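Putative transcriptional regulator (Streptomyces coelicolor, PDB 2HXI) is a TetR-family regulator that probably binds DNA at cis-regulatory sites to control transcription. Local coordinates at residues 32-37 / 68-73; 50-55 / 64-69; 75-80 / 116-121; 103-108 / 134-139. All blocks are in the same frame, centred on the assembly; numbering follows the deposited sequence.

In the fold
Contact 1 sets helix 31-43 against the loop between helices 63-66 and 73-88; contacts 2, 3 and 4 join helix-bearing segments. Contacts 1 and 2 lie about 7 Å apart, centre to centre; both end on the chain around Arg68 and His69 and pack helix 31-43 against the predicted helix-turn-helix, which holds helices 52-58 and 63-66. Contact 3, centred about 11 Å from contact 1, touches both and carries the packing from helix 73-88 to helix 117-126, into the C-terminal part. Contact 4 lies wholly there, about 18 Å from contact 3 between centres, joining helices 98-113 and 131-146; its segments alternate with those of contact 3 along the chain. The series thus runs from the probable DNA-reading end to the core near the second subunit.

Contact 1 of 4, residues 32-37 / 68-73; sequences EQILDA and RHFRNK
One face of the His69 ring is covered by Ile34, whose CD1 methyl stands over the middle of the imidazole, 3.3 Å above its plane. This is a CH-pi contact, with the methyl only 10° off the ring normal. The neighbouring ring, Phe70, takes its partners differently. Its edge meets Ile34 CG2, in the plane of the ring, with CE2 the nearest carbon at 3.9 Å. One of its faces is overlaid toward the rim by His69 CB. Leu35 reaches the far end of the same ring, its CD2 lying 3.4 Å from Phe70 CZ in an oblique approach. The branching of Ile34 suits this double task: with CG2 anti to the backbone N and CG1 beside it (chi1 -62°), one branch serves Phe70 while the other carries CD1 to His69. Leu35 also packs on Ala79 and Val80 of helix 73-88, and Asn72 caps the start of that helix through Glu75 N. An alanine in place of His69 would remove the ring from under Ile34 CD1 and is likely to leave that methyl without its flat partner. Between 32-37 and 68-73 the contact is made of CH-pi and apolar packing, so its cohesion rests on shape: aromatic surfaces fitted to aliphatic branches at the end of the predicted helix-turn-helix.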
# COMPACT_ATOMS: atom_id res chain seq x y z
N GLU B 32 -27.55 -7.28 -3.64
CA GLU B 32 -27.33 -5.84 -3.42
C GLU B 32 -27.72 -5.34 -2.01
O GLU B 32 -26.91 -4.69 -1.34
CB GLU B 32 -27.95 -4.99 -4.55
CG GLU B 32 -27.23 -5.13 -5.93
CD GLU B 32 -27.54 -6.45 -6.69
OE1 GLU B 32 -28.45 -7.22 -6.27
OE2 GLU B 32 -26.86 -6.69 -7.74
N GLN B 33 -28.92 -5.67 -1.53
CA GLN B 33 -29.33 -5.35 -0.17
C GLN B 33 -28.46 -5.96 0.96
O GLN B 33 -28.18 -5.32 1.98
CB GLN B 33 -30.81 -5.72 0.02
CG GLN B 33 -31.74 -4.82 -0.76
CD GLN B 33 -33.11 -5.31 -0.70
OE1 GLN B 33 -33.38 -6.47 -1.06
NE2 GLN B 33 -34.02 -4.48 -0.19
N ILE B 34 -28.11 -7.23 0.80
CA ILE B 34 -27.20 -7.91 1.70
C ILE B 34 -25.85 -7.15 1.78
O ILE B 34 -25.35 -6.87 2.87
CB ILE B 34 -27.00 -9.39 1.26
CG1 ILE B 34 -28.37 -10.15 1.32
CG2 ILE B 34 -25.96 -10.07 2.10
CD1 ILE B 34 -28.32 -11.57 0.61
N LEU B 35 -25.31 -6.81 0.60
CA LEU B 35 -23.99 -6.15 0.53
C LEU B 35 -24.02 -4.77 1.21
O LEU B 35 -23.06 -4.40 1.92
CB LEU B 35 -23.62 -6.00 -0.94
CG LEU B 35 -23.38 -7.35 -1.59
CD1 LEU B 35 -23.23 -7.12 -3.10
CD2 LEU B 35 -22.23 -8.05 -1.06
N ASP B 36 -25.09 -4.03 0.99
CA ASP B 36 -25.29 -2.73 1.62
C ASP B 36 -25.49 -2.83 3.15
O ASP B 36 -25.01 -1.97 3.92
CB ASP B 36 -26.47 -2.00 0.97
CG ASP B 36 -26.09 -1.31 -0.36
OD1 ASP B 36 -24.90 -1.29 -0.78
OD2 ASP B 36 -27.04 -0.82 -1.01
N ALA B 37 -26.18 -3.87 3.60
CA ALA B 37 -26.28 -4.07 5.06
C ALA B 37 -24.90 -4.35 5.63
O ALA B 37 -24.51 -3.85 6.71
CB ALA B 37 -27.24 -5.22 5.38
N ARG B 68 -25.88 -18.77 -0.04
CA ARG B 68 -26.45 -18.98 -1.38
C ARG B 68 -26.03 -17.84 -2.29
O ARG B 68 -26.08 -17.95 -3.52
CB ARG B 68 -27.97 -19.03 -1.30
CG ARG B 68 -28.50 -20.32 -0.70
CD ARG B 68 -29.95 -20.45 -1.02
NE ARG B 68 -30.18 -20.67 -2.46
CZ ARG B 68 -31.39 -20.77 -2.99
NH1 ARG B 68 -32.44 -20.67 -2.18
NH2 ARG B 68 -31.54 -20.98 -4.31
N HIS B 69 -25.62 -16.73 -1.68
CA HIS B 69 -25.30 -15.52 -2.44
C HIS B 69 -23.82 -15.34 -2.79
O HIS B 69 -23.49 -14.63 -3.76
CB HIS B 69 -25.77 -14.31 -1.69
CG HIS B 69 -27.24 -14.11 -1.76
ND1 HIS B 69 -28.10 -14.66 -0.85
CD2 HIS B 69 -28.00 -13.43 -2.64
CE1 HIS B 69 -29.34 -14.32 -1.15
NE2 HIS B 69 -29.30 -13.57 -2.25
N PHE B 70 -22.96 -15.96 -1.98
CA PHE B 70 -21.50 -15.77 -2.09
C PHE B 70 -20.80 -17.09 -1.91
O PHE B 70 -21.05 -17.80 -0.94
CB PHE B 70 -21.02 -14.75 -1.04
CG PHE B 70 -21.82 -13.49 -1.07
CD1 PHE B 70 -21.65 -12.57 -2.11
CD2 PHE B 70 -22.79 -13.25 -0.10
CE1 PHE B 70 -22.42 -11.44 -2.17
CE2 PHE B 70 -23.58 -12.11 -0.14
CZ PHE B 70 -23.39 -11.20 -1.16
N ARG B 71 -19.91 -17.40 -2.86
CA ARG B 71 -19.14 -18.63 -2.78
C ARG B 71 -18.51 -18.82 -1.37
O ARG B 71 -18.44 -19.95 -0.88
CB ARG B 71 -18.12 -18.64 -3.92
CG ARG B 71 -17.17 -19.81 -3.96
CD ARG B 71 -16.29 -19.65 -5.20
NE ARG B 71 -17.07 -19.90 -6.42
CZ ARG B 71 -16.93 -19.24 -7.58
NH1 ARG B 71 -16.04 -18.25 -7.71
NH2 ARG B 71 -17.69 -19.57 -8.62
N ASN B 72 -18.09 -17.73 -0.72
CA ASN B 72 -17.37 -17.78 0.59
C ASN B 72 -17.19 -16.38 1.21
O ASN B 72 -17.56 -15.38 0.60
CB ASN B 72 -15.98 -18.45 0.41
CG ASN B 72 -15.15 -17.82 -0.72
OD1 ASN B 72 -14.99 -16.60 -0.80
ND2 ASN B 72 -14.60 -18.67 -1.61
N LYS B 73 -16.59 -16.30 2.40
CA LYS B 73 -16.43 -15.01 3.03
C LYS B 73 -15.53 -13.99 2.30
O LYS B 73 -15.79 -12.78 2.40
CB LYS B 73 -15.92 -15.15 4.46
CG LYS B 73 -16.02 -13.87 5.22
CD LYS B 73 -15.48 -14.00 6.64
CE LYS B 73 -15.42 -12.63 7.30
NZ LYS B 73 -14.83 -12.71 8.70

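Contact 2 of 4, residues 50-55 / 64-69; sequences FSVRKL and SSLYRH
Leu66, whose side chain meets Leu55 across the contact, also supplies the shortest polar bond here: its carbonyl O accepts His69 N at 2.9 Å, closing the type I turn that ends helix 63-66. On the other segment Ser51 caps helix 52-58, its OG receiving the Lys54 N-H over 3.0 Å in a nearly straight bond of 164°. Serine suits this position, since its short hydroxyl can turn back onto the first turn of the helix. Between these locally bonded backbones the side chains meet. Leu66 CD1 rests against the end of Leu55, 3.8 Å from its CD2, and lies somewhat farther from Val52 CG1. Val52 divides its methyls along Tyr67: CG1, anti to the backbone N (chi1 175°), comes to 3.9 Å from Tyr67 CE2, whereas CG2 reaches the phenol end, 3.2 Å from Tyr67 OH. Leu76 of helix 73-88 packs on both Val52 and Leu55. Across these segments the two helices of the predicted helix-turn-helix meet through aliphatic groups and the Tyr67 ring, while the polar bonds named are local to the cap and the turn. Tyr67 stays partly exposed at the margin, its ring giving Val52 an apolar surface.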
# COMPACT_ATOMS: atom_id res chain seq x y z
N PHE B 50 -17.17 -7.79 12.93
CA PHE B 50 -17.99 -8.25 11.79
C PHE B 50 -17.90 -9.74 11.56
O PHE B 50 -16.80 -10.29 11.56
CB PHE B 50 -17.58 -7.56 10.49
CG PHE B 50 -18.39 -8.01 9.30
CD1 PHE B 50 -19.70 -7.52 9.12
CD2 PHE B 50 -17.90 -8.93 8.41
CE1 PHE B 50 -20.46 -7.93 8.03
CE2 PHE B 50 -18.66 -9.37 7.33
CZ PHE B 50 -19.95 -8.84 7.14
N SER B 51 -19.05 -10.38 11.35
CA SER B 51 -19.11 -11.80 10.97
C SER B 51 -20.28 -12.07 10.07
O SER B 51 -21.25 -11.32 10.04
CB SER B 51 -19.27 -12.71 12.22
OG SER B 51 -20.48 -12.39 12.89
N VAL B 52 -20.21 -13.22 9.39
CA VAL B 52 -21.34 -13.66 8.62
C VAL B 52 -22.58 -13.88 9.52
O VAL B 52 -23.71 -13.53 9.17
CB VAL B 52 -20.98 -14.90 7.83
CG1 VAL B 52 -22.22 -15.46 7.11
CG2 VAL B 52 -19.87 -14.57 6.81
N ARG B 53 -22.33 -14.49 10.69
CA ARG B 53 -23.40 -14.69 11.69
C ARG B 53 -24.14 -13.40 12.02
O ARG B 53 -25.38 -13.38 11.95
CB ARG B 53 -22.79 -15.30 12.96
CG ARG B 53 -23.86 -15.62 14.04
CD ARG B 53 -23.16 -16.09 15.37
NE ARG B 53 -22.04 -15.20 15.79
CZ ARG B 53 -22.14 -14.02 16.43
NH1 ARG B 53 -23.29 -13.51 16.81
NH2 ARG B 53 -21.04 -13.31 16.70
N LYS B 54 -23.40 -12.33 12.33
CA LYS B 54 -24.00 -11.01 12.64
C LYS B 54 -24.75 -10.42 11.45
O LYS B 54 -25.88 -9.92 11.58
CB LYS B 54 -22.96 -10.02 13.18
CG LYS B 54 -23.62 -8.59 13.53
CD LYS B 54 -22.56 -7.57 14.08
CE LYS B 54 -23.21 -6.30 14.72
NZ LYS B 54 -22.25 -5.10 14.87
N LEU B 55 -24.14 -10.56 10.25
CA LEU B 55 -24.79 -10.06 9.06
C LEU B 55 -26.13 -10.79 8.87
O LEU B 55 -27.17 -10.17 8.63
CB LEU B 55 -23.89 -10.30 7.81
CG LEU B 55 -24.53 -9.86 6.49
CD1 LEU B 55 -24.90 -8.38 6.43
CD2 LEU B 55 -23.49 -10.22 5.34
N SER B 64 -26.49 -20.00 6.79
CA SER B 64 -26.57 -20.93 5.65
C SER B 64 -27.31 -20.29 4.45
O SER B 64 -26.94 -20.49 3.30
CB SER B 64 -27.23 -22.23 6.10
OG SER B 64 -28.52 -21.88 6.57
N SER B 65 -28.31 -19.45 4.69
CA SER B 65 -29.05 -18.78 3.62
C SER B 65 -28.25 -17.73 2.89
O SER B 65 -28.46 -17.48 1.70
CB SER B 65 -30.29 -18.12 4.17
OG SER B 65 -31.19 -19.12 4.61
N LEU B 66 -27.35 -17.07 3.62
CA LEU B 66 -26.57 -16.01 3.02
C LEU B 66 -25.60 -16.56 2.04
O LEU B 66 -25.30 -15.86 1.06
CB LEU B 66 -25.73 -15.25 4.04
CG LEU B 66 -26.59 -14.24 4.77
CD1 LEU B 66 -25.55 -13.40 5.55
CD2 LEU B 66 -27.50 -13.42 3.80
N TYR B 67 -25.07 -17.75 2.33
CA TYR B 67 -24.06 -18.36 1.46
C TYR B 67 -24.58 -18.89 0.15
O TYR B 67 -23.80 -19.38 -0.68
CB TYR B 67 -23.28 -19.40 2.19
CG TYR B 67 -22.13 -18.70 2.83
CD1 TYR B 67 -21.33 -17.77 2.07
CD2 TYR B 67 -21.84 -18.89 4.17
CE1 TYR B 67 -20.24 -17.10 2.66
CE2 TYR B 67 -20.77 -18.25 4.78
CZ TYR B 67 -19.97 -17.34 4.04
OH TYR B 67 -18.88 -16.71 4.66
N ARG B 68 -25.88 -18.77 -0.04
CA ARG B 68 -26.45 -18.98 -1.38
C ARG B 68 -26.03 -17.84 -2.29
O ARG B 68 -26.08 -17.95 -3.52
CB ARG B 68 -27.97 -19.03 -1.30
CG ARG B 68 -28.50 -20.32 -0.70
CD ARG B 68 -29.95 -20.45 -1.02
NE ARG B 68 -30.18 -20.67 -2.46
CZ ARG B 68 -31.39 -20.77 -2.99
NH1 ARG B 68 -32.44 -20.67 -2.18
NH2 ARG B 68 -31.54 -20.98 -4.31
N HIS B 69 -25.62 -16.73 -1.68
CA HIS B 69 -25.30 -15.52 -2.44
C HIS B 69 -23.82 -15.34 -2.79
O HIS B 69 -23.49 -14.63 -3.76
CB HIS B 69 -25.77 -14.31 -1.69
CG HIS B 69 -27.24 -14.11 -1.76
ND1 HIS B 69 -28.10 -14.66 -0.85
CD2 HIS B 69 -28.00 -13.43 -2.64
CE1 HIS B 69 -29.34 -14.32 -1.15
NE2 HIS B 69 -29.30 -13.57 -2.25

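Contact 3 of 4, residues 75-80 / 116-121; sequences ELLRAV and QPQLAA
Leu119 crosses both Leu77 and Val80 at about a right angle, and its forked end is shared out between them. Leu119 CD1 presses on Val80 CG1 at 3.5 Å, a tighter fit than carbon atoms usually make. The other methyl, Leu119 CD2, settles into the angle between the two residues of helix 73-88, 3.8 Å from Val80 CB and 3.5 Å from the carbonyl O of Leu77. Less closely, Leu119 CD2 also lies 4.2 Å from Leu77 CD2. This branch point is brought in by a first torsion that sets CG beside the backbone N of Leu119 (chi1 -71°). Gln118 works otherwise: its chain runs out extended, and its amide end stops against Leu77 across the direction of that side chain, Gln118 NE2 being 3.5 Å from Leu77 CD1. The long glutamine fits this margin, where its reach sets the amide NE2 beside a methyl.

The axes of the two short helical segments approach to 9.4 Å and cross at -105°, so the side chains of one run across the other instead of lining up with them. Leu119 also packs on Ile84, and Leu77 on Phe50 and Val122. Arg78, turned away from this meeting, bonds to Gly127 O. Helix 73-88, which in TetR proteins leads out of the DNA-binding unit, is thus linked to helix 117-126 of the C-terminal part by an apolar joint that, lacking directional bonds between these segments, relies on close fit.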
# COMPACT_ATOMS: atom_id res chain seq x y z
N GLU B 75 -15.22 -13.83 -0.91
CA GLU B 75 -16.04 -13.40 -2.06
C GLU B 75 -17.12 -12.42 -1.59
O GLU B 75 -17.50 -11.49 -2.31
CB GLU B 75 -16.69 -14.58 -2.79
CG GLU B 75 -15.80 -15.29 -3.82
CD GLU B 75 -14.90 -14.33 -4.61
OE1 GLU B 75 -15.38 -13.61 -5.52
OE2 GLU B 75 -13.68 -14.32 -4.33
N LEU B 76 -17.62 -12.67 -0.38
CA LEU B 76 -18.58 -11.76 0.25
C LEU B 76 -17.91 -10.39 0.48
O LEU B 76 -18.43 -9.40 0.06
CB LEU B 76 -19.07 -12.35 1.59
CG LEU B 76 -20.09 -11.60 2.44
CD1 LEU B 76 -20.48 -12.42 3.68
CD2 LEU B 76 -19.57 -10.34 2.92
N LEU B 77 -16.76 -10.37 1.14
CA LEU B 77 -15.99 -9.12 1.38
C LEU B 77 -15.59 -8.39 0.11
O LEU B 77 -15.67 -7.18 0.06
CB LEU B 77 -14.79 -9.33 2.28
CG LEU B 77 -15.13 -9.66 3.75
CD1 LEU B 77 -13.89 -9.79 4.62
CD2 LEU B 77 -16.14 -8.64 4.37
N ARG B 78 -15.16 -9.09 -0.93
CA ARG B 78 -14.89 -8.44 -2.22
C ARG B 78 -16.14 -7.79 -2.75
O ARG B 78 -16.09 -6.69 -3.28
CB ARG B 78 -14.44 -9.45 -3.29
CG ARG B 78 -13.10 -10.10 -3.07
CD ARG B 78 -12.78 -10.88 -4.33
NE ARG B 78 -12.61 -10.04 -5.53
CZ ARG B 78 -12.89 -10.45 -6.77
NH1 ARG B 78 -13.37 -11.67 -6.98
NH2 ARG B 78 -12.68 -9.66 -7.82
N ALA B 79 -17.28 -8.47 -2.59
CA ALA B 79 -18.52 -8.00 -3.13
C ALA B 79 -18.96 -6.77 -2.36
O ALA B 79 -19.47 -5.83 -2.93
CB ALA B 79 -19.58 -9.11 -3.07
N VAL B 80 -18.71 -6.78 -1.06
CA VAL B 80 -18.98 -5.56 -0.29
C VAL B 80 -18.01 -4.40 -0.71
O VAL B 80 -18.40 -3.26 -0.80
CB VAL B 80 -18.79 -5.84 1.22
CG1 VAL B 80 -19.21 -4.59 1.96
CG2 VAL B 80 -19.71 -7.03 1.66
N GLN B 116 -13.50 2.62 6.06
CA GLN B 116 -13.68 1.21 5.73
C GLN B 116 -12.33 0.51 5.54
O GLN B 116 -12.07 -0.10 4.48
CB GLN B 116 -14.59 1.02 4.49
CG GLN B 116 -16.03 1.47 4.67
CD GLN B 116 -16.86 0.39 5.34
OE1 GLN B 116 -16.31 -0.51 5.97
NE2 GLN B 116 -18.19 0.44 5.13
N PRO B 117 -11.47 0.55 6.57
CA PRO B 117 -10.12 -0.02 6.48
C PRO B 117 -10.07 -1.50 6.10
O PRO B 117 -9.25 -1.89 5.26
CB PRO B 117 -9.55 0.20 7.90
CG PRO B 117 -10.68 0.46 8.74
CD PRO B 117 -11.68 1.18 7.90
N GLN B 118 -10.95 -2.32 6.67
CA GLN B 118 -11.00 -3.74 6.33
C GLN B 118 -11.27 -3.97 4.82
O GLN B 118 -10.53 -4.70 4.12
CB GLN B 118 -12.00 -4.48 7.19
CG GLN B 118 -11.98 -5.94 6.87
CD GLN B 118 -12.77 -6.81 7.86
OE1 GLN B 118 -13.21 -6.35 8.92
NE2 GLN B 118 -12.96 -8.08 7.49
N LEU B 119 -12.29 -3.28 4.31
CA LEU B 119 -12.66 -3.41 2.89
C LEU B 119 -11.54 -2.83 2.01
O LEU B 119 -11.29 -3.33 0.93
CB LEU B 119 -14.01 -2.70 2.66
CG LEU B 119 -15.25 -3.40 3.27
CD1 LEU B 119 -16.51 -2.63 3.01
CD2 LEU B 119 -15.41 -4.88 2.75
N ALA B 120 -10.84 -1.83 2.51
CA ALA B 120 -9.75 -1.18 1.74
C ALA B 120 -8.69 -2.24 1.44
O ALA B 120 -8.18 -2.30 0.33
CB ALA B 120 -9.15 -0.05 2.49
N ALA B 121 -8.39 -3.05 2.45
CA ALA B 121 -7.43 -4.16 2.34
C ALA B 121 -7.85 -5.24 1.32
O ALA B 121 -7.03 -5.76 0.53
CB ALA B 121 -7.23 -4.78 3.73

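Contact 4 of 4, residues 103-108 / 134-139; sequences TAVALR and RLMMEE
Val105 spreads its two methyls toward helix 131-146 because CG1 is anti to the backbone N (chi1 171°), which leaves CG2 beside that nitrogen. Glu139 first runs in the same extended sense and then bends at its second torsion, 64°, so that its methylene CG faces the valine while the carboxylate turns off elsewhere. The result is a contact of Val105 CG2 with Glu139 CG at 3.6 Å. On the other branch, Val105 CG1 lies 3.9 Å from CG of Met136, present as selenomethionine, and the two side chains cross at about a right angle. Beyond CG the selenomethionine folds away from helix 98-113, its further packing being on Tyr158 of helix 154-173. A beta-branched valine suits this site, since it fills the space between two residues one helical turn apart with a methyl for each.

The charged end of Glu139 is buried but well provided for: OE2 accepts a hydrogen bond from Tyr92 OH and forms a salt bridge with Arg101 NE, which would probably favour its ionised form. On the outer side of the same helix, Glu138 accepts from Leu205 N and Ala204 N of the second subunit. Helix packing of this kind, with apolar packing and a buried, bonded carboxylate on one side and subunit contacts on another, belongs to the all-helical C-terminal domain through which TetR-family regulators dimerise.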
# COMPACT_ATOMS: atom_id res chain seq x y z
N THR B 103 -7.73 12.61 -10.85
CA THR B 103 -7.46 13.06 -9.46
C THR B 103 -8.75 12.99 -8.66
O THR B 103 -8.76 12.48 -7.54
CB THR B 103 -6.83 14.50 -9.46
OG1 THR B 103 -5.60 14.47 -10.20
CG2 THR B 103 -6.54 14.91 -8.01
N ALA B 104 -9.83 13.45 -9.28
CA ALA B 104 -11.15 13.40 -8.64
C ALA B 104 -11.59 11.99 -8.28
O ALA B 104 -12.11 11.74 -7.18
CB ALA B 104 -12.21 14.19 -9.49
N VAL B 105 -11.44 11.06 -9.21
CA VAL B 105 -11.73 9.69 -8.89
C VAL B 105 -10.83 9.16 -7.72
O VAL B 105 -11.33 8.55 -6.79
CB VAL B 105 -11.57 8.81 -10.14
CG1 VAL B 105 -11.65 7.27 -9.78
CG2 VAL B 105 -12.62 9.19 -11.18
N ALA B 106 -9.51 9.31 -7.83
CA ALA B 106 -8.59 8.87 -6.78
C ALA B 106 -9.02 9.46 -5.38
O ALA B 106 -9.06 8.72 -4.35
CB ALA B 106 -7.19 9.33 -7.13
N LEU B 107 -9.40 10.75 -5.35
CA LEU B 107 -9.81 11.33 -4.06
C LEU B 107 -11.11 10.71 -3.56
O LEU B 107 -11.27 10.55 -2.32
CB LEU B 107 -9.97 12.86 -4.13
CG LEU B 107 -8.61 13.53 -4.45
CD1 LEU B 107 -8.83 15.05 -4.58
CD2 LEU B 107 -7.54 13.20 -3.44
N ARG B 108 -12.05 10.44 -4.49
CA ARG B 108 -13.34 9.89 -4.09
C ARG B 108 -13.09 8.51 -3.53
O ARG B 108 -13.69 8.14 -2.55
CB ARG B 108 -14.36 9.83 -5.23
CG ARG B 108 -15.06 11.18 -5.44
CD ARG B 108 -15.84 11.13 -6.74
NE ARG B 108 -16.91 12.16 -6.85
CZ ARG B 108 -18.20 11.94 -6.61
NH1 ARG B 108 -19.06 12.95 -6.78
NH2 ARG B 108 -18.65 10.75 -6.21
N ARG B 134 -16.87 -1.40 -12.33
CA ARG B 134 -17.10 -0.98 -13.71
C ARG B 134 -17.20 0.56 -13.89
O ARG B 134 -16.59 1.11 -14.84
CB ARG B 134 -18.27 -1.74 -14.36
CG ARG B 134 -17.91 -3.22 -14.66
CD ARG B 134 -19.12 -3.95 -15.32
NE ARG B 134 -18.82 -5.34 -15.70
CZ ARG B 134 -19.24 -6.43 -15.03
NH1 ARG B 134 -20.02 -6.33 -13.95
NH2 ARG B 134 -18.86 -7.64 -15.43
N LEU B 135 -17.97 1.23 -13.05
CA LEU B 135 -18.10 2.68 -13.14
C LEU B 135 -16.77 3.38 -12.94
O LEU B 135 -16.42 4.41 -13.62
CB LEU B 135 -19.04 3.24 -12.10
CG LEU B 135 -20.51 3.03 -12.39
CD1 LEU B 135 -21.37 3.46 -11.18
CD2 LEU B 135 -20.89 3.88 -13.63
N MSE B 136 -16.01 2.88 -11.99
CA MSE B 136 -14.70 3.49 -11.70
C MSE B 136 -13.75 3.25 -12.88
O MSE B 136 -13.08 4.19 -13.35
CB MSE B 136 -14.13 2.97 -10.34
CG MSE B 136 -12.69 3.51 -10.08
SE MSE B 136 -11.25 2.55 -10.93
CE MSE B 136 -11.39 0.80 -10.04
N MSE B 137 -13.69 1.99 -13.36
CA MSE B 137 -12.87 1.67 -14.49
C MSE B 137 -13.23 2.42 -15.73
O MSE B 137 -12.30 2.87 -16.40
CB MSE B 137 -12.92 0.16 -14.73
CG MSE B 137 -12.15 -0.54 -13.61
SE MSE B 137 -12.56 -2.50 -13.82
CE MSE B 137 -11.11 -2.81 -14.94
N GLU B 138 -14.55 2.58 -16.00
CA GLU B 138 -15.01 3.29 -17.20
C GLU B 138 -14.43 4.74 -17.17
O GLU B 138 -13.91 5.28 -18.16
CB GLU B 138 -16.55 3.30 -17.30
CG GLU B 138 -17.05 4.04 -18.55
CD GLU B 138 -16.63 3.36 -19.86
OE1 GLU B 138 -16.20 2.18 -19.90
OE2 GLU B 138 -16.75 4.06 -20.87
N GLU B 139 -14.54 5.39 -16.01
CA GLU B 139 -14.07 6.78 -15.97
C GLU B 139 -12.54 6.87 -16.10
O GLU B 139 -12.02 7.78 -16.79
CB GLU B 139 -14.58 7.45 -14.68
CG GLU B 139 -13.97 8.89 -14.46
CD GLU B 139 -14.35 9.93 -15.53
OE1 GLU B 139 -15.08 9.63 -16.51
OE2 GLU B 139 -13.84 11.08 -15.40